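Long-range contacts in amidohydrolase (Pseudomonas aeruginosa, PDB 2I5G), which probably hydrolyses dipeptides as a metal-dependent peptidase of the M19 (membrane dipeptidase) family, built on a TIM-barrel fold: residues V12-K20 against I246-H254; L34-E45 against T86-A97. The protein carries 2 engineered substitutions. All coordinates share one frame; numbering follows the deposited sequence.

Contact 1 of 2, residues V12-K20 against I246-H254; sequences VIDGLIIAK and IGTDFTQGH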
loop_
_atom_site.group_PDB
_atom_site.type_symbol
_atom_site.label_atom_id
_atom_site.label_comp_id
_atom_site.label_asym_id
_atom_site.label_seq_id
_atom_site.Cartn_x
_atom_site.Cartn_y
_atom_site.Cartn_z
ATOM N N VAL A 12 -12.882 -32.119 -12.610
ATOM C CA VAL A 12 -11.731 -31.380 -13.099
ATOM C C VAL A 12 -11.876 -29.934 -12.656
ATOM O O VAL A 12 -12.935 -29.321 -12.809
ATOM C CB VAL A 12 -11.581 -31.491 -14.654
ATOM C CG1 VAL A 12 -12.697 -32.350 -15.234
ATOM C CG2 VAL A 12 -11.550 -30.112 -15.294
ATOM N N ILE A 13 -10.805 -29.405 -12.079
ATOM C CA ILE A 13 -10.796 -28.042 -11.580
ATOM C C ILE A 13 -9.534 -27.333 -12.015
ATOM O O ILE A 13 -8.480 -27.955 -12.127
ATOM C CB ILE A 13 -10.881 -28.035 -10.041
ATOM C CG1 ILE A 13 -12.267 -28.533 -9.611
ATOM C CG2 ILE A 13 -10.585 -26.642 -9.499
ATOM C CD1 ILE A 13 -12.483 -28.576 -8.119
ATOM N N ASP A 14 -9.646 -26.032 -12.269
ATOM C CA ASP A 14 -8.496 -25.244 -12.690
ATOM C C ASP A 14 -8.257 -24.123 -11.702
ATOM O O ASP A 14 -9.124 -23.286 -11.480
ATOM C CB ASP A 14 -8.719 -24.670 -14.088
ATOM C CG ASP A 14 -7.485 -23.974 -14.634
ATOM O OD1 ASP A 14 -7.464 -23.680 -15.850
ATOM O OD2 ASP A 14 -6.540 -23.719 -13.850
ATOM N N GLY A 15 -7.064 -24.117 -11.120
ATOM C CA GLY A 15 -6.705 -23.117 -10.132
ATOM C C GLY A 15 -6.664 -21.668 -10.587
ATOM O O GLY A 15 -6.721 -20.767 -9.750
ATOM N N LEU A 16 -6.550 -21.424 -11.889
ATOM C CA LEU A 16 -6.515 -20.053 -12.363
ATOM C C LEU A 16 -6.826 -19.841 -13.834
ATOM O O LEU A 16 -6.214 -20.449 -14.716
ATOM C CB LEU A 16 -5.163 -19.415 -12.080
ATOM C CG LEU A 16 -5.310 -17.895 -12.170
ATOM C CD1 LEU A 16 -5.576 -17.354 -10.771
ATOM C CD2 LEU A 16 -4.068 -17.263 -12.746
ATOM N N ILE A 17 -7.769 -18.938 -14.081
ATOM C CA ILE A 17 -8.179 -18.593 -15.428
ATOM C C ILE A 17 -8.531 -17.104 -15.499
ATOM O O ILE A 17 -9.306 -16.608 -14.686
ATOM C CB ILE A 17 -9.393 -19.448 -15.862
ATOM C CG1 ILE A 17 -8.941 -20.888 -16.106
ATOM C CG2 ILE A 17 -10.023 -18.883 -17.128
ATOM C CD1 ILE A 17 -10.050 -21.818 -16.588
ATOM N N ILE A 18 -7.914 -16.398 -16.450
ATOM C CA ILE A 18 -8.152 -14.972 -16.700
ATOM C C ILE A 18 -8.394 -14.849 -18.194
ATOM O O ILE A 18 -7.562 -14.315 -18.930
ATOM C CB ILE A 18 -6.941 -14.063 -16.369
ATOM C CG1 ILE A 18 -5.626 -14.791 -16.656
ATOM C CG2 ILE A 18 -7.029 -13.572 -14.963
ATOM C CD1 ILE A 18 -5.291 -15.896 -15.674
ATOM N N ALA A 19 -9.529 -15.370 -18.641
ATOM C CA ALA A 19 -9.895 -15.328 -20.047
ATOM C C ALA A 19 -10.915 -14.227 -20.273
ATOM O O ALA A 19 -11.566 -13.781 -19.332
ATOM C CB ALA A 19 -10.482 -16.664 -20.461
ATOM N N LYS A 20 -11.038 -13.779 -21.520
ATOM C CA LYS A 20 -12.019 -12.753 -21.869
ATOM C C LYS A 20 -13.355 -13.473 -21.696
ATOM O O LYS A 20 -13.552 -14.547 -22.263
ATOM C CB LYS A 20 -11.846 -12.330 -23.329
ATOM C CG LYS A 20 -12.731 -11.179 -23.766
ATOM C CD LYS A 20 -12.157 -9.836 -23.350
ATOM C CE LYS A 20 -10.945 -9.466 -24.200
ATOM N NZ LYS A 20 -10.352 -8.144 -23.829
ATOM N N ILE A 246 -3.962 -28.442 -10.566
ATOM C CA ILE A 246 -3.796 -27.668 -11.788
ATOM C C ILE A 246 -4.189 -26.201 -11.652
ATOM O O ILE A 246 -5.167 -25.870 -10.982
ATOM C CB ILE A 246 -4.613 -28.295 -12.937
ATOM C CG1 ILE A 246 -4.003 -29.640 -13.314
ATOM C CG2 ILE A 246 -4.637 -27.372 -14.153
ATOM C CD1 ILE A 246 -2.535 -29.559 -13.707
ATOM N N GLY A 247 -3.404 -25.338 -12.296
ATOM C CA GLY A 247 -3.643 -23.899 -12.318
ATOM C C GLY A 247 -3.103 -23.380 -13.650
ATOM O O GLY A 247 -2.117 -22.642 -13.695
ATOM N N THR A 248 -3.754 -23.779 -14.741
ATOM C CA THR A 248 -3.332 -23.419 -16.097
ATOM C C THR A 248 -2.937 -21.972 -16.331
ATOM O O THR A 248 -1.909 -21.697 -16.951
ATOM C CB THR A 248 -4.416 -23.759 -17.137
ATOM O OG1 THR A 248 -5.478 -22.801 -17.054
ATOM C CG2 THR A 248 -4.969 -25.145 -16.887
ATOM N N ASP A 249 -3.758 -21.047 -15.856
ATOM C CA ASP A 249 -3.475 -19.637 -16.047
ATOM C C ASP A 249 -3.861 -19.290 -17.486
ATOM O O ASP A 249 -3.156 -18.553 -18.169
ATOM C CB ASP A 249 -1.988 -19.370 -15.793
ATOM C CG ASP A 249 -1.669 -17.894 -15.638
ATOM O OD1 ASP A 249 -2.581 -17.119 -15.285
ATOM O OD2 ASP A 249 -0.494 -17.509 -15.850
ATOM N N PHE A 250 -4.985 -19.842 -17.942
ATOM C CA PHE A 250 -5.481 -19.574 -19.290
ATOM C C PHE A 250 -5.863 -18.101 -19.450
ATOM O O PHE A 250 -6.615 -17.554 -18.639
ATOM C CB PHE A 250 -6.709 -20.436 -19.596
ATOM C CG PHE A 250 -6.388 -21.746 -20.259
ATOM C CD1 PHE A 250 -5.614 -21.785 -21.419
ATOM C CD2 PHE A 250 -6.885 -22.943 -19.743
ATOM C CE1 PHE A 250 -5.338 -22.995 -22.058
ATOM C CE2 PHE A 250 -6.614 -24.159 -20.374
ATOM C CZ PHE A 250 -5.838 -24.182 -21.535
ATOM N N THR A 251 -5.346 -17.470 -20.499
ATOM C CA THR A 251 -5.621 -16.061 -20.781
ATOM C C THR A 251 -6.437 -15.960 -22.073
ATOM O O THR A 251 -6.449 -14.925 -22.749
ATOM C CB THR A 251 -4.310 -15.273 -20.957
ATOM O OG1 THR A 251 -3.610 -15.754 -22.112
ATOM C CG2 THR A 251 -3.424 -15.452 -19.745
ATOM N N GLN A 252 -7.124 -17.053 -22.390
ATOM C CA GLN A 252 -7.937 -17.173 -23.592
ATOM C C GLN A 252 -8.825 -15.983 -23.965
ATOM O O GLN A 252 -9.709 -15.574 -23.207
ATOM C CB GLN A 252 -8.789 -18.433 -23.493
ATOM C CG GLN A 252 -9.305 -18.914 -24.821
ATOM C CD GLN A 252 -9.993 -20.252 -24.720
ATOM O OE1 GLN A 252 -9.404 -21.233 -24.269
ATOM N NE2 GLN A 252 -11.251 -20.301 -25.144
ATOM N N GLY A 253 -8.577 -15.439 -25.155
ATOM C CA GLY A 253 -9.358 -14.319 -25.650
ATOM C C GLY A 253 -8.764 -12.934 -25.458
ATOM O O GLY A 253 -9.191 -11.979 -26.102
ATOM N N HIS A 254 -7.781 -12.811 -24.579
ATOM C CA HIS A 254 -7.181 -11.510 -24.333
ATOM C C HIS A 254 -6.164 -11.096 -25.374
ATOM O O HIS A 254 -5.601 -11.937 -26.077
ATOM C CB HIS A 254 -6.558 -11.475 -22.941
ATOM C CG HIS A 254 -7.553 -11.243 -21.850
ATOM N ND1 HIS A 254 -8.360 -10.127 -21.811
ATOM C CD2 HIS A 254 -7.870 -11.977 -20.759
ATOM C CE1 HIS A 254 -9.130 -10.183 -20.740
ATOM N NE2 HIS A 254 -8.853 -11.296 -20.084
HETATM O O HOH W 1 -6.811 -29.401 -10.842
HETATM O O HOH W 2 -10.359 -11.712 -17.406
HETATM O O HOH W 3 -8.904 -7.034 -22.126
#
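Asp14 reaches across to Thr248, their side chains meeting at about a right angle, where strand 13-17, at one edge of the six-strand sheet, meets the loop after strand 244-246, itself at the edge of the three-strand sheet; this is consistent with closure of a TIM barrel. Its CG stands anti to the backbone N (chi1 -173°), which turns the carboxylate to the 246-254 loop. There the hydroxyl OG1 of Thr248 donates to Asp14 OD1, in a bond whose very short length is doubtful at this resolution, while the backbone N of Thr248 makes a weak bond to OD2. The same OD2 takes the N-H of Leu16, 3.0 Å away and almost straight, from above the carboxylate plane; this is an Asx turn, formed where the chain turns its corner at Gly15.

Beyond the corner, Leu16 runs alongside Asp249, and the Ile18 side chain comes in obliquely, so the methyls CD2 of Leu16 and CD1 of Ile18 both border Asp249 OD1. The backbones run alongside in the same direction: Gly15 N to Ile246 O (2.6 Å), Asp249 N to Leu16 O, and Ile18 N to Phe250 O (2.8 Å). A further hydrogen bond, Lys20 N to Gln252 O, continues the seam.

At the far end the His254 ring sets its edge against Ile18 O, with Lys20 N 3.5 Å above the ring plane, displaced toward the rim. The Lys20 chain, bent at chi2 (81°) and chi3 (73°), curls NZ back to a weak bond with ND1 of His254. One water joins that same pair, and another links Ala19 O with NE2; Phe258 stacks on the ring.

The chemistry thus differs along the seam: three donors, Thr248 OG1, Leu16 N and, weakly, Thr248 N, probably limit the carboxylate's rotation, whereas weak and water-borne links probably leave Lys20 more freedom.

Contact 2 of 2, residues L34-E45 against T86-A97; sequences LTAANCTVSVWE and TGILYGFQNAHA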
loop_
_atom_site.group_PDB
_atom_site.type_symbol
_atom_site.label_atom_id
_atom_site.label_comp_id
_atom_site.label_asym_id
_atom_site.label_seq_id
_atom_site.Cartn_x
_atom_site.Cartn_y
_atom_site.Cartn_z
ATOM N N LEU A 34 -14.613 -29.227 -17.999
ATOM C CA LEU A 34 -14.223 -28.516 -16.789
ATOM C C LEU A 34 -15.381 -28.513 -15.796
ATOM O O LEU A 34 -16.512 -28.193 -16.156
ATOM C CB LEU A 34 -13.838 -27.076 -17.148
ATOM C CG LEU A 34 -13.087 -26.211 -16.135
ATOM C CD1 LEU A 34 -11.729 -26.829 -15.845
ATOM C CD2 LEU A 34 -12.910 -24.803 -16.691
ATOM N N THR A 35 -15.100 -28.874 -14.549
ATOM C CA THR A 35 -16.135 -28.896 -13.523
ATOM C C THR A 35 -16.210 -27.539 -12.833
ATOM O O THR A 35 -17.294 -26.975 -12.668
ATOM C CB THR A 35 -15.858 -29.972 -12.464
ATOM O OG1 THR A 35 -15.673 -31.238 -13.108
ATOM C CG2 THR A 35 -17.023 -30.076 -11.498
ATOM N N ALA A 36 -15.057 -27.012 -12.435
ATOM C CA ALA A 36 -15.026 -25.716 -11.774
ATOM C C ALA A 36 -13.709 -24.994 -12.024
ATOM O O ALA A 36 -12.712 -25.613 -12.393
ATOM C CB ALA A 36 -15.258 -25.889 -10.282
ATOM N N ALA A 37 -13.712 -23.678 -11.827
ATOM C CA ALA A 37 -12.508 -22.893 -12.039
ATOM C C ALA A 37 -12.431 -21.596 -11.234
ATOM O O ALA A 37 -13.435 -20.910 -11.032
ATOM C CB ALA A 37 -12.362 -22.584 -13.517
ATOM N N ASN A 38 -11.223 -21.277 -10.771
ATOM C CA ASN A 38 -10.955 -20.045 -10.027
ATOM C C ASN A 38 -10.823 -18.940 -11.073
ATOM O O ASN A 38 -9.787 -18.824 -11.730
ATOM C CB ASN A 38 -9.632 -20.156 -9.251
ATOM C CG ASN A 38 -9.163 -18.817 -8.671
ATOM O OD1 ASN A 38 -9.752 -17.769 -8.937
ATOM N ND2 ASN A 38 -8.094 -18.853 -7.876
ATOM N N CYS A 39 -11.866 -18.137 -11.237
ATOM C CA CYS A 39 -11.817 -17.060 -12.210
ATOM C C CYS A 39 -11.488 -15.722 -11.571
ATOM O O CYS A 39 -12.131 -15.295 -10.611
ATOM C CB CYS A 39 -13.138 -16.970 -12.973
ATOM S SG CYS A 39 -13.450 -18.434 -13.980
ATOM N N THR A 40 -10.470 -15.073 -12.118
ATOM C CA THR A 40 -10.018 -13.785 -11.635
ATOM C C THR A 40 -10.947 -12.648 -12.045
ATOM O O THR A 40 -11.291 -12.503 -13.216
ATOM C CB THR A 40 -8.610 -13.487 -12.163
ATOM O OG1 THR A 40 -7.729 -14.549 -11.780
ATOM C CG2 THR A 40 -8.094 -12.181 -11.604
ATOM N N VAL A 41 -11.342 -11.843 -11.063
ATOM C CA VAL A 41 -12.214 -10.700 -11.297
ATOM C C VAL A 41 -11.539 -9.422 -10.771
ATOM O O VAL A 41 -12.188 -8.389 -10.587
ATOM C CB VAL A 41 -13.582 -10.883 -10.581
ATOM C CG1 VAL A 41 -14.210 -12.217 -10.977
ATOM C CG2 VAL A 41 -13.402 -10.819 -9.086
ATOM N N SER A 42 -10.229 -9.494 -10.542
ATOM C CA SER A 42 -9.493 -8.350 -10.020
ATOM C C SER A 42 -7.990 -8.605 -9.960
ATOM O O SER A 42 -7.551 -9.697 -9.582
ATOM C CB SER A 42 -10.013 -8.013 -8.610
ATOM O OG SER A 42 -9.233 -7.023 -7.960
ATOM N N VAL A 43 -7.207 -7.594 -10.338
ATOM C CA VAL A 43 -5.747 -7.689 -10.293
ATOM C C VAL A 43 -5.106 -6.378 -9.820
ATOM O O VAL A 43 -4.299 -6.386 -8.895
ATOM C CB VAL A 43 -5.151 -8.154 -11.669
ATOM C CG1 VAL A 43 -6.001 -7.668 -12.783
ATOM C CG2 VAL A 43 -3.719 -7.660 -11.839
ATOM N N TRP A 44 -5.468 -5.257 -10.435
ATOM C CA TRP A 44 -4.924 -3.961 -10.026
ATOM C C TRP A 44 -6.023 -3.093 -9.402
ATOM O O TRP A 44 -5.736 -2.168 -8.639
ATOM C CB TRP A 44 -4.326 -3.213 -11.228
ATOM C CG TRP A 44 -2.997 -3.730 -11.754
ATOM C CD1 TRP A 44 -2.696 -4.027 -13.053
ATOM C CD2 TRP A 44 -1.788 -3.948 -11.008
ATOM N NE1 TRP A 44 -1.383 -4.411 -13.165
ATOM C CE2 TRP A 44 -0.800 -4.373 -11.928
ATOM C CE3 TRP A 44 -1.442 -3.826 -9.653
ATOM C CZ2 TRP A 44 0.511 -4.676 -11.537
ATOM C CZ3 TRP A 44 -0.139 -4.126 -9.265
ATOM C CH2 TRP A 44 0.821 -4.548 -10.208
ATOM N N GLU A 45 -7.276 -3.408 -9.718
ATOM C CA GLU A 45 -8.434 -2.651 -9.236
ATOM C C GLU A 45 -8.661 -2.511 -7.727
ATOM O O GLU A 45 -8.327 -3.398 -6.944
ATOM C CB GLU A 45 -9.712 -3.204 -9.877
ATOM C CG GLU A 45 -9.647 -4.672 -10.258
ATOM C CD GLU A 45 -9.220 -4.887 -11.698
ATOM O OE1 GLU A 45 -9.967 -4.480 -12.613
ATOM O OE2 GLU A 45 -8.138 -5.466 -11.915
ATOM N N THR A 86 -20.425 -25.892 -15.610
ATOM C CA THR A 86 -19.130 -25.476 -15.096
ATOM C C THR A 86 -19.293 -24.499 -13.953
ATOM O O THR A 86 -19.885 -23.431 -14.107
ATOM C CB THR A 86 -18.281 -24.815 -16.193
ATOM O OG1 THR A 86 -17.740 -25.827 -17.047
ATOM C CG2 THR A 86 -17.147 -24.011 -15.581
ATOM N N GLY A 87 -18.750 -24.868 -12.804
ATOM C CA GLY A 87 -18.850 -24.005 -11.648
ATOM C C GLY A 87 -17.823 -22.907 -11.747
ATOM O O GLY A 87 -16.706 -23.141 -12.210
ATOM N N ILE A 88 -18.201 -21.706 -11.322
ATOM C CA ILE A 88 -17.295 -20.569 -11.364
ATOM C C ILE A 88 -17.060 -19.991 -9.981
ATOM O O ILE A 88 -17.983 -19.523 -9.319
ATOM C CB ILE A 88 -17.828 -19.484 -12.324
ATOM C CG1 ILE A 88 -17.704 -19.999 -13.760
ATOM C CG2 ILE A 88 -17.052 -18.180 -12.158
ATOM C CD1 ILE A 88 -18.201 -19.035 -14.798
ATOM N N LEU A 89 -15.804 -20.054 -9.553
ATOM C CA LEU A 89 -15.387 -19.563 -8.248
ATOM C C LEU A 89 -14.608 -18.254 -8.400
ATOM O O LEU A 89 -13.516 -18.228 -8.973
ATOM C CB LEU A 89 -14.529 -20.635 -7.561
ATOM C CG LEU A 89 -13.601 -20.249 -6.402
ATOM C CD1 LEU A 89 -14.386 -19.486 -5.358
ATOM C CD2 LEU A 89 -12.954 -21.503 -5.798
ATOM N N TYR A 90 -15.175 -17.168 -7.882
ATOM C CA TYR A 90 -14.540 -15.856 -7.974
ATOM C C TYR A 90 -13.251 -15.727 -7.193
ATOM O O TYR A 90 -13.192 -16.091 -6.012
ATOM C CB TYR A 90 -15.490 -14.758 -7.493
ATOM C CG TYR A 90 -16.675 -14.535 -8.389
ATOM C CD1 TYR A 90 -16.649 -14.940 -9.727
ATOM C CD2 TYR A 90 -17.805 -13.869 -7.918
ATOM C CE1 TYR A 90 -17.716 -14.682 -10.571
ATOM C CE2 TYR A 90 -18.882 -13.605 -8.756
ATOM C CZ TYR A 90 -18.830 -14.012 -10.082
ATOM O OH TYR A 90 -19.882 -13.731 -10.920
ATOM N N GLY A 91 -12.230 -15.174 -7.850
ATOM C CA GLY A 91 -10.948 -14.976 -7.200
ATOM C C GLY A 91 -10.315 -13.620 -7.469
ATOM O O GLY A 91 -10.600 -12.969 -8.484
ATOM N N PHE A 92 -9.465 -13.184 -6.540
ATOM C CA PHE A 92 -8.740 -11.919 -6.673
ATOM C C PHE A 92 -7.265 -12.272 -6.764
ATOM O O PHE A 92 -6.787 -13.162 -6.054
ATOM C CB PHE A 92 -8.892 -11.029 -5.433
ATOM C CG PHE A 92 -10.273 -10.507 -5.198
ATOM C CD1 PHE A 92 -11.311 -10.782 -6.076
ATOM C CD2 PHE A 92 -10.524 -9.699 -4.095
ATOM C CE1 PHE A 92 -12.577 -10.257 -5.858
ATOM C CE2 PHE A 92 -11.785 -9.167 -3.869
ATOM C CZ PHE A 92 -12.813 -9.447 -4.750
ATOM N N GLN A 93 -6.533 -11.586 -7.625
ATOM C CA GLN A 93 -5.113 -11.849 -7.707
ATOM C C GLN A 93 -4.380 -10.731 -6.975
ATOM O O GLN A 93 -3.180 -10.526 -7.151
ATOM C CB GLN A 93 -4.665 -11.952 -9.162
ATOM C CG GLN A 93 -4.995 -13.298 -9.781
ATOM C CD GLN A 93 -4.004 -13.711 -10.856
ATOM O OE1 GLN A 93 -2.792 -13.795 -10.607
ATOM N NE2 GLN A 93 -4.512 -13.981 -12.057
ATOM N N ASN A 94 -5.119 -10.011 -6.138
ATOM C CA ASN A 94 -4.547 -8.917 -5.367
ATOM C C ASN A 94 -5.440 -8.608 -4.169
ATOM O O ASN A 94 -6.662 -8.599 -4.286
ATOM C CB ASN A 94 -4.423 -7.666 -6.238
ATOM C CG ASN A 94 -3.420 -6.667 -5.690
ATOM O OD1 ASN A 94 -3.154 -6.627 -4.490
ATOM N ND2 ASN A 94 -2.866 -5.845 -6.570
ATOM N N ALA A 95 -4.825 -8.359 -3.019
ATOM C CA ALA A 95 -5.576 -8.027 -1.816
ATOM C C ALA A 95 -5.933 -6.543 -1.832
ATOM O O ALA A 95 -6.667 -6.064 -0.968
ATOM C CB ALA A 95 -4.750 -8.343 -0.586
ATOM N N HIS A 96 -5.418 -5.826 -2.828
ATOM C CA HIS A 96 -5.652 -4.394 -2.954
ATOM C C HIS A 96 -7.130 -4.014 -3.000
ATOM O O HIS A 96 -7.502 -2.898 -2.618
ATOM C CB HIS A 96 -4.936 -3.850 -4.189
ATOM C CG HIS A 96 -4.994 -2.359 -4.304
ATOM N ND1 HIS A 96 -4.505 -1.519 -3.324
ATOM C CD2 HIS A 96 -5.510 -1.556 -5.265
ATOM C CE1 HIS A 96 -4.720 -0.264 -3.676
ATOM N NE2 HIS A 96 -5.329 -0.259 -4.850
ATOM N N ALA A 97 -7.968 -4.941 -3.461
ATOM C CA ALA A 97 -9.409 -4.713 -3.543
ATOM C C ALA A 97 -9.995 -4.425 -2.162
ATOM O O ALA A 97 -11.037 -3.773 -2.049
ATOM C CB ALA A 97 -10.086 -5.919 -4.146
#
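Thr35 O and Gly87 N begin a ladder of backbone hydrogen bonds that joins strands 36-40 and 86-92 in parallel. From Gly87 the bonds pass to and fro: Ala37 N to Gly87 O, Leu89 N to Ala37 O (2.9 Å), Cys39 N to Leu89 O, Gly91 N to Cys39 O. Val41 N to Gly91 O (2.9 Å) continues the pairing, and Gln93 N to Ser42 O follows it into the loops. The strand axes diverge by 37°, in keeping with the twist of a TIM barrel. Within that fold these are neighbouring strands of the sheet although 68-70 comes between them in sequence, 86-92 having 68-70 and 113-117 as further partners.

Polar side chains extend the ladder at both ends. Thr86 OG1 donates to Leu34 O from above the carbonyl plane. The Gln93 amide NE2 reaches Thr40 OG1 (3.3 Å), the two side chains crossing at about a right angle. Asn94, with CG anti to the backbone N (chi1 -160°), lays its amide so that Val43 O is in its plane, ND2 donating at 2.8 Å, while its OD1 accepts from His96 N in an Asx turn.

Among apolar contacts, Cys39 SG meets Ile88 CG2 at 4.0 Å on one face of the sheet. Val41 divides its branches, CG1 against Tyr90 CD1, the two side chains nearly perpendicular, and CG2 at the edge of the Phe92 ring, which packs edge-to-face with Phe108.

In the fold
From the N terminus the chain lays down strand 13-17, passes through helix 23-31 and adds strand 36-40 beside it. After helix 47-63, strand 68-70 and helix 74-82 it returns as 86-92, and contact 2 closes this short loop of 40 residues between its segments. Contact 1 is closed much later, when the loop after strand 244-246 comes back to 12-20, so the whole of contact 2 falls within its span. The two are joined through the sheet: strands 13-17 and 36-40 are neighbours, with Asp14 O and Asn38 N probably hydrogen-bonded. Contact 2 thus ties early barrel strands together, while contact 1 sets the loop after strand 244-246 against strand 13-17.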